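Local coordinates for protein fanconi-associated nuclease 1 homolog (Pseudomonas aeruginosa, PDB 5Y7Q) that is a bacterial homologue of Fanconi-associated nuclease 1 and carries a VRR-NUC domain, at residues H404-L417 / F485-A499. Sequence-based numbering, arbitrary orientation.
Sequences HYVENGLINSLFGL and FVYWELLGEELLEQA
Ser413 and Tyr487 make the central polar link between helix 409-417 and the loop leading to helix 493-499. The Tyr487 backbone N donates to Ser413 OG over 3.0 Å, nearly straight at 168°, while OG itself donates to Gly409 O one turn back. A small hydroxyl, set beside its own backbone N, thus gives the loop amide of Tyr487 an acceptor. At the strand end, His404 NE2 donates to Gln498 OE1 at 3.1 Å, the acceptor somewhat out of the ring plane. A water bridges Asn412 ND2 and Tyr487 OH; ND2 also donates to Arg523 O.

Among the rings, Phe415 turns its edge to the face of Phe485, planes 71° apart. Leu495 CD1 lies over a His404 face, and Gly409 CA over Tyr487. Gly409 and Gly416 suit their places, letting Leu490 CD2 and Val486 CG2 rest on bare backbone.

Aliphatic packing fills the middle: Leu410 CD1 reaches Ala499 CB at 3.8 Å, and Leu491 CD2 touches both Ser413 CB and Leu417 CD1. The short Ala499 lets both Leu410 methyls come close to its helix.

Few, directed polar bonds within an apolar interface imply that packing holds the sheet's edge strand 402-405 and its following helix against 485-499, while the two cross-segment hydrogen bonds probably help align them.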
loop_
_atom_site.group_PDB
_atom_site.type_symbol
_atom_site.label_atom_id
_atom_site.label_comp_id
_atom_site.label_asym_id
_atom_site.label_seq_id
_atom_site.Cartn_x
_atom_site.Cartn_y
_atom_site.Cartn_z
ATOM N N HIS A 404 23.851 -14.504 -2.886
ATOM C CA HIS A 404 22.664 -13.867 -3.434
ATOM C C HIS A 404 22.185 -12.744 -2.528
ATOM O O HIS A 404 22.191 -12.869 -1.296
ATOM C CB HIS A 404 21.572 -14.894 -3.630
ATOM C CG HIS A 404 21.974 -16.001 -4.548
ATOM N ND1 HIS A 404 21.856 -15.914 -5.920
ATOM C CD2 HIS A 404 22.517 -17.213 -4.295
ATOM C CE1 HIS A 404 22.296 -17.032 -6.471
ATOM N NE2 HIS A 404 22.698 -17.835 -5.506
ATOM N N TYR A 405 21.787 -11.645 -3.157
ATOM C CA TYR A 405 21.195 -10.504 -2.476
ATOM C C TYR A 405 19.684 -10.696 -2.554
ATOM O O TYR A 405 19.079 -10.499 -3.614
ATOM C CB TYR A 405 21.660 -9.218 -3.154
ATOM C CG TYR A 405 21.311 -7.933 -2.446
ATOM C CD1 TYR A 405 21.686 -6.708 -2.974
ATOM C CD2 TYR A 405 20.625 -7.945 -1.245
ATOM C CE1 TYR A 405 21.367 -5.530 -2.330
ATOM C CE2 TYR A 405 20.304 -6.776 -0.595
ATOM C CZ TYR A 405 20.671 -5.567 -1.139
ATOM O OH TYR A 405 20.339 -4.403 -0.472
ATOM N N VAL A 406 19.073 -11.040 -1.424
ATOM C CA VAL A 406 17.705 -11.548 -1.392
ATOM C C VAL A 406 16.832 -10.795 -0.393
ATOM O O VAL A 406 15.702 -10.446 -0.720
ATOM C CB VAL A 406 17.699 -13.053 -1.106
ATOM C CG1 VAL A 406 18.132 -13.767 -2.337
ATOM C CG2 VAL A 406 18.610 -13.359 0.063
ATOM N N GLU A 407 17.257 -10.718 0.868
ATOM C CA GLU A 407 16.662 -9.863 1.904
ATOM C C GLU A 407 15.161 -10.111 2.064
ATOM O O GLU A 407 14.313 -9.310 1.692
ATOM C CB GLU A 407 16.960 -8.372 1.673
ATOM C CG GLU A 407 16.407 -7.694 0.433
ATOM C CD GLU A 407 16.638 -6.187 0.444
ATOM O OE1 GLU A 407 16.866 -5.628 1.545
ATOM O OE2 GLU A 407 16.601 -5.571 -0.649
ATOM N N ASN A 408 14.864 -11.254 2.661
ATOM C CA ASN A 408 13.523 -11.739 2.996
ATOM C C ASN A 408 12.685 -12.092 1.764
ATOM O O ASN A 408 11.613 -12.664 1.924
ATOM C CB ASN A 408 12.741 -10.808 3.954
ATOM C CG ASN A 408 12.129 -9.599 3.283
ATOM O OD1 ASN A 408 11.318 -9.724 2.370
ATOM N ND2 ASN A 408 12.478 -8.405 3.779
ATOM N N GLY A 409 13.183 -11.875 0.548
ATOM C CA GLY A 409 12.459 -12.344 -0.616
ATOM C C GLY A 409 12.558 -13.836 -0.875
ATOM O O GLY A 409 11.622 -14.439 -1.418
ATOM N N LEU A 410 13.680 -14.460 -0.523
ATOM C CA LEU A 410 13.796 -15.895 -0.766
ATOM C C LEU A 410 12.946 -16.693 0.218
ATOM O O LEU A 410 12.168 -17.568 -0.185
ATOM C CB LEU A 410 15.249 -16.335 -0.701
ATOM C CG LEU A 410 15.321 -17.855 -0.577
ATOM C CD1 LEU A 410 14.932 -18.517 -1.895
ATOM C CD2 LEU A 410 16.696 -18.293 -0.094
ATOM N N ILE A 411 13.054 -16.384 1.510
ATOM C CA ILE A 411 12.297 -17.142 2.500
ATOM C C ILE A 411 10.797 -16.899 2.355
ATOM O O ILE A 411 10.002 -17.849 2.403
ATOM C CB ILE A 411 12.809 -16.809 3.903
ATOM C CG1 ILE A 411 14.220 -17.346 4.009
ATOM C CG2 ILE A 411 11.922 -17.417 4.960
ATOM C CD1 ILE A 411 14.872 -17.078 5.314
ATOM N N ASN A 412 10.378 -15.639 2.171
ATOM C CA ASN A 412 8.962 -15.389 1.922
ATOM C C ASN A 412 8.508 -16.102 0.663
ATOM O O ASN A 412 7.435 -16.713 0.650
ATOM C CB ASN A 412 8.669 -13.899 1.820
ATOM C CG ASN A 412 8.837 -13.196 3.134
ATOM O OD1 ASN A 412 9.205 -13.820 4.124
ATOM N ND2 ASN A 412 8.608 -11.890 3.152
ATOM N N SER A 413 9.331 -16.088 -0.389
ATOM C CA SER A 413 8.926 -16.772 -1.609
ATOM C C SER A 413 8.699 -18.249 -1.352
ATOM O O SER A 413 7.639 -18.784 -1.676
ATOM C CB SER A 413 9.962 -16.558 -2.699
ATOM O OG SER A 413 9.869 -15.225 -3.169
ATOM N N LEU A 414 9.679 -18.927 -0.756
ATOM C CA LEU A 414 9.510 -20.345 -0.460
ATOM C C LEU A 414 8.224 -20.589 0.321
ATOM O O LEU A 414 7.512 -21.574 0.075
ATOM C CB LEU A 414 10.729 -20.861 0.310
ATOM C CG LEU A 414 12.020 -20.852 -0.504
ATOM C CD1 LEU A 414 13.194 -21.107 0.389
ATOM C CD2 LEU A 414 11.946 -21.893 -1.577
ATOM N N PHE A 415 7.892 -19.684 1.243
ATOM C CA PHE A 415 6.644 -19.830 1.988
ATOM C C PHE A 415 5.434 -19.692 1.073
ATOM O O PHE A 415 4.490 -20.492 1.136
ATOM C CB PHE A 415 6.573 -18.795 3.096
ATOM C CG PHE A 415 5.226 -18.687 3.713
ATOM C CD1 PHE A 415 4.742 -19.705 4.524
ATOM C CD2 PHE A 415 4.438 -17.574 3.495
ATOM C CE1 PHE A 415 3.487 -19.612 5.116
ATOM C CE2 PHE A 415 3.182 -17.472 4.072
ATOM C CZ PHE A 415 2.704 -18.496 4.888
ATOM N N GLY A 416 5.440 -18.680 0.213
ATOM C CA GLY A 416 4.288 -18.453 -0.627
ATOM C C GLY A 416 4.111 -19.535 -1.663
ATOM O O GLY A 416 2.980 -19.830 -2.074
ATOM N N LEU A 417 5.215 -20.142 -2.096
ATOM C CA LEU A 417 5.125 -21.261 -3.017
ATOM C C LEU A 417 4.550 -22.485 -2.325
ATOM O O LEU A 417 3.620 -23.124 -2.840
ATOM C CB LEU A 417 6.496 -21.557 -3.612
ATOM C CG LEU A 417 6.771 -20.503 -4.688
ATOM C CD1 LEU A 417 8.243 -20.540 -5.092
ATOM C CD2 LEU A 417 5.820 -20.684 -5.916
ATOM N N PHE A 485 3.507 -12.975 -1.154
ATOM C CA PHE A 485 4.827 -13.378 -0.666
ATOM C C PHE A 485 5.853 -13.807 -1.720
ATOM O O PHE A 485 6.999 -14.091 -1.343
ATOM C CB PHE A 485 4.687 -14.508 0.347
ATOM C CG PHE A 485 3.753 -14.200 1.449
ATOM C CD1 PHE A 485 2.549 -14.886 1.565
ATOM C CD2 PHE A 485 4.059 -13.224 2.370
ATOM C CE1 PHE A 485 1.673 -14.608 2.591
ATOM C CE2 PHE A 485 3.186 -12.939 3.409
ATOM C CZ PHE A 485 1.985 -13.631 3.513
ATOM N N VAL A 486 5.510 -13.896 -3.004
ATOM C CA VAL A 486 6.399 -14.543 -3.968
ATOM C C VAL A 486 6.965 -13.493 -4.907
ATOM O O VAL A 486 6.223 -12.887 -5.690
ATOM C CB VAL A 486 5.697 -15.655 -4.757
ATOM C CG1 VAL A 486 6.633 -16.200 -5.824
ATOM C CG2 VAL A 486 5.246 -16.766 -3.816
ATOM N N TYR A 487 8.286 -13.311 -4.852
ATOM C CA TYR A 487 9.002 -12.368 -5.702
ATOM C C TYR A 487 9.659 -13.177 -6.821
ATOM O O TYR A 487 10.787 -13.643 -6.666
ATOM C CB TYR A 487 10.073 -11.625 -4.891
ATOM C CG TYR A 487 9.644 -10.918 -3.599
ATOM C CD1 TYR A 487 9.749 -9.532 -3.476
ATOM C CD2 TYR A 487 9.178 -11.626 -2.503
ATOM C CE1 TYR A 487 9.378 -8.868 -2.318
ATOM C CE2 TYR A 487 8.812 -10.976 -1.337
ATOM C CZ TYR A 487 8.911 -9.592 -1.252
ATOM O OH TYR A 487 8.542 -8.939 -0.092
ATOM N N TRP A 488 9.030 -13.211 -8.000
ATOM C CA TRP A 488 9.493 -14.057 -9.103
ATOM C C TRP A 488 10.698 -13.462 -9.813
ATOM O O TRP A 488 11.521 -14.197 -10.377
ATOM C CB TRP A 488 8.399 -14.249 -10.157
ATOM C CG TRP A 488 7.095 -14.697 -9.669
ATOM C CD1 TRP A 488 6.020 -13.910 -9.396
ATOM C CD2 TRP A 488 6.683 -16.057 -9.413
ATOM N NE1 TRP A 488 4.970 -14.688 -8.980
ATOM C CE2 TRP A 488 5.350 -16.007 -8.978
ATOM C CE3 TRP A 488 7.318 -17.306 -9.506
ATOM C CZ2 TRP A 488 4.643 -17.147 -8.616
ATOM C CZ3 TRP A 488 6.607 -18.445 -9.162
ATOM C CH2 TRP A 488 5.281 -18.356 -8.727
ATOM N N GLU A 489 10.735 -12.137 -9.898
ATOM C CA GLU A 489 11.860 -11.454 -10.513
ATOM C C GLU A 489 13.152 -11.852 -9.815
ATOM O O GLU A 489 14.184 -12.082 -10.460
ATOM C CB GLU A 489 11.619 -9.939 -10.445
ATOM C CG GLU A 489 10.090 -9.506 -10.439
ATOM C CD GLU A 489 9.343 -9.728 -9.076
ATOM O OE1 GLU A 489 10.029 -9.744 -8.012
ATOM O OE2 GLU A 489 8.080 -9.893 -9.082
ATOM N N LEU A 490 13.086 -11.986 -8.489
ATOM C CA LEU A 490 14.221 -12.282 -7.637
ATOM C C LEU A 490 14.574 -13.759 -7.610
ATOM O O LEU A 490 15.738 -14.097 -7.339
ATOM C CB LEU A 490 13.915 -11.814 -6.218
ATOM C CG LEU A 490 14.785 -12.404 -5.114
ATOM C CD1 LEU A 490 16.138 -11.720 -5.123
ATOM C CD2 LEU A 490 14.121 -12.287 -3.766
ATOM N N LEU A 491 13.607 -14.650 -7.875
ATOM C CA LEU A 491 13.802 -16.074 -7.632
ATOM C C LEU A 491 13.963 -16.789 -8.968
ATOM O O LEU A 491 13.032 -17.433 -9.460
ATOM C CB LEU A 491 12.599 -16.610 -6.831
ATOM C CG LEU A 491 12.514 -18.077 -6.405
ATOM C CD1 LEU A 491 13.742 -18.436 -5.620
ATOM C CD2 LEU A 491 11.292 -18.279 -5.556
ATOM N N GLY A 492 15.206 -16.870 -9.422
ATOM C CA GLY A 492 15.513 -17.568 -10.650
ATOM C C GLY A 492 15.711 -19.022 -10.378
ATOM O O GLY A 492 15.848 -19.421 -9.230
ATOM N N GLU A 493 15.703 -19.829 -11.440
ATOM C CA GLU A 493 15.689 -21.267 -11.205
ATOM C C GLU A 493 16.896 -21.697 -10.374
ATOM O O GLU A 493 16.765 -22.534 -9.472
ATOM C CB GLU A 493 15.619 -22.024 -12.521
ATOM C CG GLU A 493 14.459 -22.989 -12.577
ATOM C CD GLU A 493 14.527 -23.853 -13.810
ATOM O OE1 GLU A 493 14.982 -23.331 -14.852
ATOM O OE2 GLU A 493 14.160 -25.049 -13.732
ATOM N N GLU A 494 18.063 -21.075 -10.606
ATOM C CA GLU A 494 19.275 -21.497 -9.904
ATOM C C GLU A 494 19.199 -21.168 -8.416
ATOM O O GLU A 494 19.494 -22.015 -7.565
ATOM C CB GLU A 494 20.516 -20.866 -10.542
ATOM C CG GLU A 494 20.531 -20.897 -12.077
ATOM C CD GLU A 494 20.768 -22.287 -12.682
ATOM O OE1 GLU A 494 20.988 -23.263 -11.925
ATOM O OE2 GLU A 494 20.744 -22.401 -13.932
ATOM N N LEU A 495 18.788 -19.955 -8.069
ATOM C CA LEU A 495 18.648 -19.652 -6.648
ATOM C C LEU A 495 17.580 -20.526 -5.990
ATOM O O LEU A 495 17.698 -20.868 -4.806
ATOM C CB LEU A 495 18.343 -18.160 -6.445
ATOM C CG LEU A 495 17.827 -17.820 -5.046
ATOM C CD1 LEU A 495 18.868 -18.090 -3.960
ATOM C CD2 LEU A 495 17.314 -16.415 -4.966
ATOM N N LEU A 496 16.554 -20.927 -6.742
ATOM C CA LEU A 496 15.556 -21.848 -6.206
ATOM C C LEU A 496 16.175 -23.202 -5.892
ATOM O O LEU A 496 15.933 -23.773 -4.825
ATOM C CB LEU A 496 14.412 -22.030 -7.194
ATOM C CG LEU A 496 13.282 -22.879 -6.617
ATOM C CD1 LEU A 496 12.755 -22.215 -5.351
ATOM C CD2 LEU A 496 12.172 -23.066 -7.647
ATOM N N GLU A 497 16.953 -23.746 -6.827
ATOM C CA GLU A 497 17.464 -25.098 -6.652
ATOM C C GLU A 497 18.483 -25.136 -5.517
ATOM O O GLU A 497 18.399 -25.983 -4.611
ATOM C CB GLU A 497 18.052 -25.605 -7.974
ATOM C CG GLU A 497 17.445 -26.930 -8.507
ATOM C CD GLU A 497 15.903 -26.947 -8.562
ATOM O OE1 GLU A 497 15.281 -27.624 -7.710
ATOM O OE2 GLU A 497 15.313 -26.295 -9.458
ATOM N N GLN A 498 19.416 -24.176 -5.511
ATOM C CA GLN A 498 20.352 -24.077 -4.393
ATOM C C GLN A 498 19.619 -23.891 -3.068
ATOM O O GLN A 498 19.936 -24.561 -2.082
ATOM C CB GLN A 498 21.350 -22.948 -4.638
ATOM C CG GLN A 498 22.134 -23.161 -5.916
ATOM C CD GLN A 498 23.142 -22.070 -6.189
ATOM O OE1 GLN A 498 22.999 -20.949 -5.716
ATOM N NE2 GLN A 498 24.179 -22.402 -6.955
ATOM N N ALA A 499 18.602 -23.023 -3.031
ATOM C CA ALA A 499 17.848 -22.873 -1.791
ATOM C C ALA A 499 17.197 -24.191 -1.376
ATOM O O ALA A 499 17.253 -24.577 -0.203
ATOM C CB ALA A 499 16.809 -21.774 -1.948
HETATM O O HOH W 1 6.696 -9.847 1.713
#